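Local coordinates for putative lipoprotein (Bacteroides fragilis, PDB 3QNK) that probably binds glycans at the outer membrane of the cell, as a SusD-like lipoprotein of an uptake system for complex carbohydrates, at residues Arg42-Val47 against Glu442-Phe447; Lys188-Leu193 against Tyr391-Leu396; Asp398-Leu403 against Arg458-Gly463. All blocks are in the same frame, centred on the assembly; numbering follows the deposited sequence.

Contact 1 of 3, residues Arg42-Val47 against Glu442-Phe447; sequences RSDNSV and ERRIEF
Asn-45 lies in a type I turn running from Ser-43 to Ser-46 and faces the last turn of helix 432-446 at Arg-444, their CA atoms 8.7 Å apart, so that the contact joins an N-terminal loop to the C-terminal half of the SusD-like chain. Arg-444 spans most of the gap with a chain extended from CG to NE, and its CG, anti to the backbone N (chi1 -178°), aims it at the turn. Both NE and NH2 then grip a single oxygen: NE of Arg-444 lies 2.7 Å from OD1 of Asn-45 and NH2 of Arg-444 2.9 Å from the same OD1. Amide and guanidinium are almost coplanar, 6° apart, so both N-H groups work within the carbonyl plane. Asparagine suits the place because its other end is a donor: ND2 of Asn-45 gives a hydrogen bond to a water that in turn donates to O of Arg-444. Asp-44 stacks its carboxylate over one guanidinium face, OD2 being 3.3 Å from NH2 of Arg-444, a purely electrostatic salt bridge; its OD1 pairs with Arg-453. Ser-43 OG accepts from the backbone N of Asn-45, an ST turn. Helix 453-460, through Arg-453, and helix 278-283, through Leu-280, pack against both Asn-45 and Arg-444.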
# COMPACT_ATOMS: atom_id res chain seq x y z
N ARG B 42 7.63 -4.08 19.89
CA ARG B 42 8.29 -2.79 20.12
C ARG B 42 8.00 -2.37 21.55
O ARG B 42 8.06 -1.19 21.87
CB ARG B 42 7.91 -1.72 19.06
CG ARG B 42 8.34 -2.18 17.67
CD ARG B 42 8.30 -1.16 16.59
NE ARG B 42 7.01 -1.14 15.92
CZ ARG B 42 6.80 -1.37 14.63
NH1 ARG B 42 7.81 -1.61 13.81
NH2 ARG B 42 5.57 -1.33 14.13
N SER B 43 7.73 -3.36 22.42
CA SER B 43 7.39 -3.20 23.84
C SER B 43 8.16 -4.22 24.69
O SER B 43 8.64 -5.24 24.18
CB SER B 43 5.88 -3.37 24.06
OG SER B 43 5.53 -4.72 24.25
N ASP B 44 8.20 -3.99 26.01
CA ASP B 44 8.93 -4.86 26.94
C ASP B 44 8.27 -6.26 27.12
O ASP B 44 8.81 -7.07 27.87
CB ASP B 44 9.08 -4.15 28.29
CG ASP B 44 7.80 -3.79 29.00
OD1 ASP B 44 6.76 -3.60 28.30
OD2 ASP B 44 7.84 -3.63 30.24
N ASN B 45 7.15 -6.55 26.40
CA ASN B 45 6.48 -7.85 26.48
C ASN B 45 7.07 -8.88 25.53
O ASN B 45 6.87 -10.09 25.75
CB ASN B 45 4.99 -7.74 26.19
CG ASN B 45 4.19 -7.25 27.35
OD1 ASN B 45 4.70 -7.01 28.45
ND2 ASN B 45 2.91 -7.09 27.13
N SER B 46 7.74 -8.42 24.45
CA SER B 46 8.22 -9.34 23.45
C SER B 46 9.49 -8.90 22.75
O SER B 46 9.67 -7.71 22.50
CB SER B 46 7.14 -9.56 22.39
OG SER B 46 7.53 -10.47 21.37
N VAL B 47 10.34 -9.89 22.41
CA VAL B 47 11.51 -9.79 21.54
C VAL B 47 11.20 -10.75 20.39
O VAL B 47 11.12 -11.97 20.61
CB VAL B 47 12.88 -10.10 22.23
CG1 VAL B 47 14.02 -10.11 21.21
CG2 VAL B 47 13.18 -9.14 23.39
N GLU B 442 -1.78 -5.26 36.64
CA GLU B 442 -2.90 -6.13 36.25
C GLU B 442 -3.25 -5.97 34.78
O GLU B 442 -3.56 -6.96 34.11
CB GLU B 442 -4.17 -5.89 37.11
CG GLU B 442 -4.20 -6.72 38.37
CD GLU B 442 -4.12 -8.22 38.19
OE1 GLU B 442 -4.82 -8.76 37.30
OE2 GLU B 442 -3.34 -8.86 38.93
N ARG B 443 -3.24 -4.74 34.30
CA ARG B 443 -3.54 -4.45 32.92
C ARG B 443 -2.54 -5.14 31.99
O ARG B 443 -2.92 -5.66 30.93
CB ARG B 443 -3.52 -2.93 32.68
CG ARG B 443 -4.39 -2.59 31.50
CD ARG B 443 -4.18 -1.19 30.99
NE ARG B 443 -5.05 -1.01 29.83
CZ ARG B 443 -6.28 -0.52 29.88
NH1 ARG B 443 -6.78 -0.09 31.04
NH2 ARG B 443 -7.00 -0.42 28.78
N ARG B 444 -1.27 -5.13 32.38
CA ARG B 444 -0.21 -5.71 31.59
C ARG B 444 -0.43 -7.21 31.41
O ARG B 444 -0.31 -7.71 30.30
CB ARG B 444 1.16 -5.41 32.20
CG ARG B 444 2.27 -5.98 31.33
CD ARG B 444 3.59 -5.96 32.02
NE ARG B 444 4.64 -6.35 31.09
CZ ARG B 444 5.94 -6.34 31.38
NH1 ARG B 444 6.35 -5.97 32.58
NH2 ARG B 444 6.82 -6.71 30.47
N ILE B 445 -0.77 -7.92 32.49
CA ILE B 445 -0.98 -9.36 32.47
C ILE B 445 -2.28 -9.71 31.75
O ILE B 445 -2.33 -10.65 30.94
CB ILE B 445 -0.96 -9.91 33.91
CG1 ILE B 445 0.40 -9.67 34.60
CG2 ILE B 445 -1.38 -11.38 33.98
CD1 ILE B 445 1.66 -10.34 33.92
N GLU B 446 -3.34 -8.93 32.02
CA GLU B 446 -4.63 -9.17 31.42
C GLU B 446 -4.59 -9.03 29.92
O GLU B 446 -5.17 -9.86 29.19
CB GLU B 446 -5.69 -8.21 31.98
CG GLU B 446 -7.13 -8.62 31.66
CD GLU B 446 -7.54 -10.00 32.14
OE1 GLU B 446 -6.89 -10.53 33.06
OE2 GLU B 446 -8.47 -10.58 31.56
N PHE B 447 -3.96 -7.95 29.46
CA PHE B 447 -3.97 -7.62 28.05
C PHE B 447 -2.66 -7.92 27.32
O PHE B 447 -2.47 -7.39 26.21
CB PHE B 447 -4.44 -6.16 27.86
CG PHE B 447 -5.92 -6.11 28.14
CD1 PHE B 447 -6.83 -6.66 27.23
CD2 PHE B 447 -6.41 -5.61 29.33
CE1 PHE B 447 -8.19 -6.71 27.53
CE2 PHE B 447 -7.78 -5.62 29.62
CZ PHE B 447 -8.66 -6.21 28.73
O HOH W 1 0.58 -6.25 28.31

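Contact 2 of 3, residues Lys188-Leu193 against Tyr391-Leu396; sequences KSRVEL and YAEIYL
Arg-190 and Glu-393 meet side-on between two helices, the NE and NH2 of the arginine each taking one carboxylate oxygen. NE of Arg-190 lies 2.9 Å from OE2 of Glu-393, with an N-H...O angle of 160°, and NH2 of Arg-190 stands 2.9 Å from OE1 of Glu-393. Both oxygens use their syn lone pairs, as expected when two parallel N-H groups face one carboxylate. The fit is not perfectly flat: the planes are 27° apart, and OE1 is tilted further from the guanidinium plane than OE2. The two side chains cross at about a right angle, and a bend at chi3 (-72°) turns the arginine's NE-NH2 edge to the glutamate. Both residues are buried, and the pairing suits that place: the opposite charges offset each other, and two N-H groups match two oxygens.

Helices 181-194 and 391-405 probably belong to the helical, TPR-like part of the SusD fold, and this contact joins a helix of the N-terminal half of the chain to one of the C-terminal half. Further partners complete the polar network. OE2 of Glu-393 also accepts from ND2 of Asn-397, one turn further along its own helix, and NH2 of Arg-190 adds a weak bond to the backbone O of Ile-388.

Beside the ion pair, the CD1 methyl of Ile-394 packs 4.1 Å from OG of Ser-189, and a small residue here leaves room for the approach of the helices, whose CA atoms are 7.5 Å apart at this pair. The serine hydroxyl is engaged by its own helix, bonding to the backbone O of Ala-186, and is also paired with ND2 of Asn-397, so that one amide serves both Ser-189 and Glu-393.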
# COMPACT_ATOMS: atom_id res chain seq x y z
N LYS B 188 -15.29 4.02 23.37
CA LYS B 188 -15.36 5.35 23.95
C LYS B 188 -14.54 5.41 25.23
O LYS B 188 -13.68 6.28 25.34
CB LYS B 188 -16.83 5.76 24.21
CG LYS B 188 -17.11 7.26 24.21
CD LYS B 188 -18.60 7.63 24.11
CE LYS B 188 -18.94 8.88 24.91
NZ LYS B 188 -19.43 8.58 26.30
N SER B 189 -14.73 4.43 26.16
CA SER B 189 -14.01 4.38 27.44
C SER B 189 -12.48 4.31 27.24
O SER B 189 -11.76 4.97 27.99
CB SER B 189 -14.49 3.21 28.31
OG SER B 189 -14.05 1.94 27.87
N ARG B 190 -11.98 3.54 26.23
CA ARG B 190 -10.54 3.46 25.97
C ARG B 190 -10.01 4.77 25.41
O ARG B 190 -9.00 5.27 25.91
CB ARG B 190 -10.20 2.32 25.01
CG ARG B 190 -8.72 2.03 24.98
CD ARG B 190 -8.35 1.30 23.73
NE ARG B 190 -8.85 -0.07 23.75
CZ ARG B 190 -8.67 -0.96 22.79
NH1 ARG B 190 -8.01 -0.62 21.68
NH2 ARG B 190 -9.15 -2.19 22.91
N VAL B 191 -10.71 5.35 24.37
CA VAL B 191 -10.38 6.64 23.75
C VAL B 191 -10.34 7.75 24.85
O VAL B 191 -9.38 8.54 24.90
CB VAL B 191 -11.34 6.98 22.60
CG1 VAL B 191 -11.03 8.35 22.00
CG2 VAL B 191 -11.26 5.93 21.51
N GLU B 192 -11.32 7.75 25.77
CA GLU B 192 -11.38 8.70 26.88
C GLU B 192 -10.23 8.48 27.87
O GLU B 192 -9.69 9.45 28.39
CB GLU B 192 -12.73 8.60 27.62
CG GLU B 192 -13.94 9.10 26.83
CD GLU B 192 -15.31 8.67 27.33
OE1 GLU B 192 -15.42 7.58 27.93
OE2 GLU B 192 -16.30 9.42 27.11
N LEU B 193 -9.83 7.22 28.10
CA LEU B 193 -8.74 6.89 29.02
C LEU B 193 -7.40 7.34 28.43
O LEU B 193 -6.55 7.89 29.15
CB LEU B 193 -8.73 5.38 29.32
CG LEU B 193 -7.72 4.87 30.36
CD1 LEU B 193 -8.03 5.42 31.75
CD2 LEU B 193 -7.68 3.37 30.39
N TYR B 391 -14.88 -7.59 27.59
CA TYR B 391 -15.51 -7.06 28.81
C TYR B 391 -14.47 -6.76 29.93
O TYR B 391 -14.65 -5.79 30.67
CB TYR B 391 -16.58 -8.03 29.32
CG TYR B 391 -17.54 -7.46 30.35
CD1 TYR B 391 -17.97 -6.14 30.28
CD2 TYR B 391 -18.08 -8.26 31.35
CE1 TYR B 391 -18.87 -5.61 31.21
CE2 TYR B 391 -19.00 -7.76 32.27
CZ TYR B 391 -19.39 -6.43 32.20
OH TYR B 391 -20.32 -5.94 33.08
N ALA B 392 -13.36 -7.54 30.02
CA ALA B 392 -12.29 -7.35 31.01
C ALA B 392 -11.74 -5.91 31.02
O ALA B 392 -11.40 -5.40 32.09
CB ALA B 392 -11.16 -8.32 30.75
N GLU B 393 -11.67 -5.26 29.84
CA GLU B 393 -11.16 -3.91 29.69
C GLU B 393 -12.02 -2.87 30.40
O GLU B 393 -11.47 -1.89 30.92
CB GLU B 393 -11.04 -3.54 28.22
CG GLU B 393 -9.86 -2.64 27.95
CD GLU B 393 -9.76 -2.15 26.53
OE1 GLU B 393 -9.70 -3.00 25.60
OE2 GLU B 393 -9.73 -0.91 26.35
N ILE B 394 -13.36 -3.07 30.41
CA ILE B 394 -14.29 -2.15 31.06
C ILE B 394 -13.86 -1.99 32.52
O ILE B 394 -13.65 -0.87 32.97
CB ILE B 394 -15.75 -2.64 30.89
CG1 ILE B 394 -16.10 -2.86 29.40
CG2 ILE B 394 -16.78 -1.76 31.60
CD1 ILE B 394 -15.87 -1.69 28.44
N TYR B 395 -13.60 -3.11 33.20
CA TYR B 395 -13.20 -3.13 34.59
C TYR B 395 -11.88 -2.40 34.83
O TYR B 395 -11.78 -1.60 35.78
CB TYR B 395 -13.09 -4.57 35.08
CG TYR B 395 -14.43 -5.26 35.16
CD1 TYR B 395 -15.26 -5.07 36.26
CD2 TYR B 395 -14.87 -6.10 34.14
CE1 TYR B 395 -16.50 -5.70 36.34
CE2 TYR B 395 -16.11 -6.74 34.21
CZ TYR B 395 -16.92 -6.53 35.32
OH TYR B 395 -18.14 -7.15 35.44
N LEU B 396 -10.89 -2.64 33.97
CA LEU B 396 -9.55 -2.07 34.11
C LEU B 396 -9.50 -0.58 33.71
O LEU B 396 -8.83 0.18 34.39
CB LEU B 396 -8.52 -2.90 33.32
CG LEU B 396 -8.19 -4.26 33.97
CD1 LEU B 396 -7.35 -5.12 33.08
CD2 LEU B 396 -7.50 -4.09 35.29

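Contact 3 of 3, residues Asp398-Leu403 against Arg458-Gly463; sequences DAEARL and RRWKIG
The Schellman motif that ends helix 453-460, with Lys-461 at positive phi as its C-prime residue, lies just beyond the two residues that reach Glu-400 on helix 391-405 of the helical SusD fold. The CA atoms of Glu-400 and Trp-460 are 11.1 Å apart, and long side chains close the gap: Glu-400 is extended beyond CG, and Arg-459 is extended from CG to NE, the two coming from opposite directions. Arg-459 meets the carboxylate end-on, NH2 lying 3.0 Å from OE1 of Glu-400 and NH1 of Arg-459 2.8 Å from OE2 of Glu-400. Arginine suits the place because its two terminal nitrogens match two oxygens while its NE pairs with Asp-456 in a second salt bridge. Trp-460 adds the third donor, its indole N-H making a nearly straight bond of 168° to an oxygen close to the ring plane. Three bonds thus hold the carboxylate and restrict its rotation, and the positive charge probably stabilises its ionised form. Tryptophan also offers a broad ring, which makes a cation-pi contact with Arg-440. On OE2 of Glu-400 the two donors arrive from opposite faces of the carboxylate plane, NH1 of Arg-459 on one and NE1 of Trp-460, 2.7 Å from OE2, on the other.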
# COMPACT_ATOMS: atom_id res chain seq x y z
N ASP B 398 -12.12 1.40 34.06
CA ASP B 398 -12.86 1.94 35.18
C ASP B 398 -11.94 2.06 36.41
O ASP B 398 -11.91 3.12 37.04
CB ASP B 398 -14.08 1.04 35.49
CG ASP B 398 -15.23 1.68 36.27
OD1 ASP B 398 -15.32 2.92 36.29
OD2 ASP B 398 -16.07 0.92 36.84
N ALA B 399 -11.16 0.98 36.73
CA ALA B 399 -10.23 0.97 37.87
C ALA B 399 -9.21 2.11 37.74
O ALA B 399 -9.00 2.86 38.71
CB ALA B 399 -9.51 -0.37 37.95
N GLU B 400 -8.68 2.30 36.53
CA GLU B 400 -7.71 3.31 36.21
C GLU B 400 -8.27 4.72 36.39
O GLU B 400 -7.63 5.54 37.07
CB GLU B 400 -7.17 3.09 34.80
CG GLU B 400 -5.90 3.87 34.55
CD GLU B 400 -5.05 3.54 33.35
OE1 GLU B 400 -5.15 2.40 32.83
OE2 GLU B 400 -4.20 4.39 33.00
N ALA B 401 -9.45 5.02 35.80
CA ALA B 401 -10.10 6.32 35.89
C ALA B 401 -10.56 6.61 37.31
O ALA B 401 -10.42 7.74 37.77
CB ALA B 401 -11.28 6.39 34.95
N ARG B 402 -11.07 5.59 38.02
CA ARG B 402 -11.54 5.76 39.40
C ARG B 402 -10.41 6.14 40.30
O ARG B 402 -10.58 7.07 41.09
CB ARG B 402 -12.21 4.51 39.94
CG ARG B 402 -13.63 4.48 39.54
CD ARG B 402 -14.25 3.11 39.67
NE ARG B 402 -15.54 3.13 39.00
CZ ARG B 402 -16.68 3.45 39.58
NH1 ARG B 402 -16.71 3.72 40.89
NH2 ARG B 402 -17.80 3.50 38.88
N LEU B 403 -9.24 5.49 40.16
CA LEU B 403 -8.11 5.85 41.01
C LEU B 403 -7.70 7.31 40.79
O LEU B 403 -7.63 8.07 41.77
CB LEU B 403 -6.90 4.93 40.79
CG LEU B 403 -5.76 5.28 41.70
CD1 LEU B 403 -5.58 4.28 42.76
CD2 LEU B 403 -4.53 5.57 40.93
N ARG B 458 3.33 4.25 26.40
CA ARG B 458 3.27 5.57 25.75
C ARG B 458 2.43 6.54 26.54
O ARG B 458 2.86 7.68 26.79
CB ARG B 458 2.68 5.39 24.34
CG ARG B 458 2.53 6.66 23.54
CD ARG B 458 2.36 6.32 22.07
NE ARG B 458 3.63 6.24 21.36
CZ ARG B 458 3.72 6.28 20.04
NH1 ARG B 458 2.62 6.39 19.30
NH2 ARG B 458 4.90 6.23 19.44
N ARG B 459 1.21 6.10 26.91
CA ARG B 459 0.26 6.95 27.63
C ARG B 459 0.67 7.13 29.09
O ARG B 459 0.54 8.23 29.62
CB ARG B 459 -1.19 6.47 27.48
CG ARG B 459 -1.50 5.15 28.15
CD ARG B 459 -2.86 4.69 27.72
NE ARG B 459 -3.21 3.43 28.35
CZ ARG B 459 -3.81 3.34 29.53
NH1 ARG B 459 -4.15 4.43 30.20
NH2 ARG B 459 -4.08 2.15 30.04
N TRP B 460 1.20 6.08 29.73
CA TRP B 460 1.70 6.16 31.10
C TRP B 460 3.04 6.85 31.17
O TRP B 460 3.49 7.20 32.26
CB TRP B 460 1.84 4.77 31.72
CG TRP B 460 0.54 4.07 31.95
CD1 TRP B 460 -0.68 4.65 32.17
CD2 TRP B 460 0.34 2.66 32.01
NE1 TRP B 460 -1.63 3.68 32.34
CE2 TRP B 460 -1.04 2.45 32.26
CE3 TRP B 460 1.19 1.55 31.87
CZ2 TRP B 460 -1.59 1.18 32.36
CZ3 TRP B 460 0.64 0.28 31.98
CH2 TRP B 460 -0.73 0.10 32.23
N LYS B 461 3.69 7.02 30.00
CA LYS B 461 5.00 7.65 29.86
C LYS B 461 6.04 6.89 30.73
O LYS B 461 6.62 7.48 31.63
CB LYS B 461 4.96 9.17 30.14
CG LYS B 461 4.20 9.94 29.07
CD LYS B 461 4.59 11.42 29.02
CE LYS B 461 3.81 12.26 28.00
NZ LYS B 461 3.92 11.77 26.59
N ILE B 462 6.22 5.57 30.46
CA ILE B 462 7.16 4.69 31.18
C ILE B 462 8.17 4.01 30.19
O ILE B 462 8.67 2.91 30.47
CB ILE B 462 6.45 3.66 32.08
CG1 ILE B 462 5.53 2.71 31.28
CG2 ILE B 462 5.72 4.34 33.24
CD1 ILE B 462 5.18 1.42 31.96
N GLY B 463 8.46 4.70 29.09
CA GLY B 463 9.40 4.25 28.07
C GLY B 463 10.81 4.00 28.57
O GLY B 463 11.39 2.93 28.31

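From the N terminus, the loop at residues 42-47 comes first, and its partner on helix 432-446 is not reached until contact 1 closes a loop of nearly 400 residues. Contact 2 is nested inside, helix 181-194 pairing with the start of helix 391-405. That same helix then opens contact 3 before contact 1 closes; contact 3 closes later, on helix 453-460, so contacts 1 and 3 cross while 2 and 3 follow in series. Spatially they are continuous: Phe-447 packs on Glu-393 and Leu-396, and Leu-193 lies against Glu-400 and Arg-459. Together they tie the N-terminal loop and helix 181-194 to the C-terminal helices.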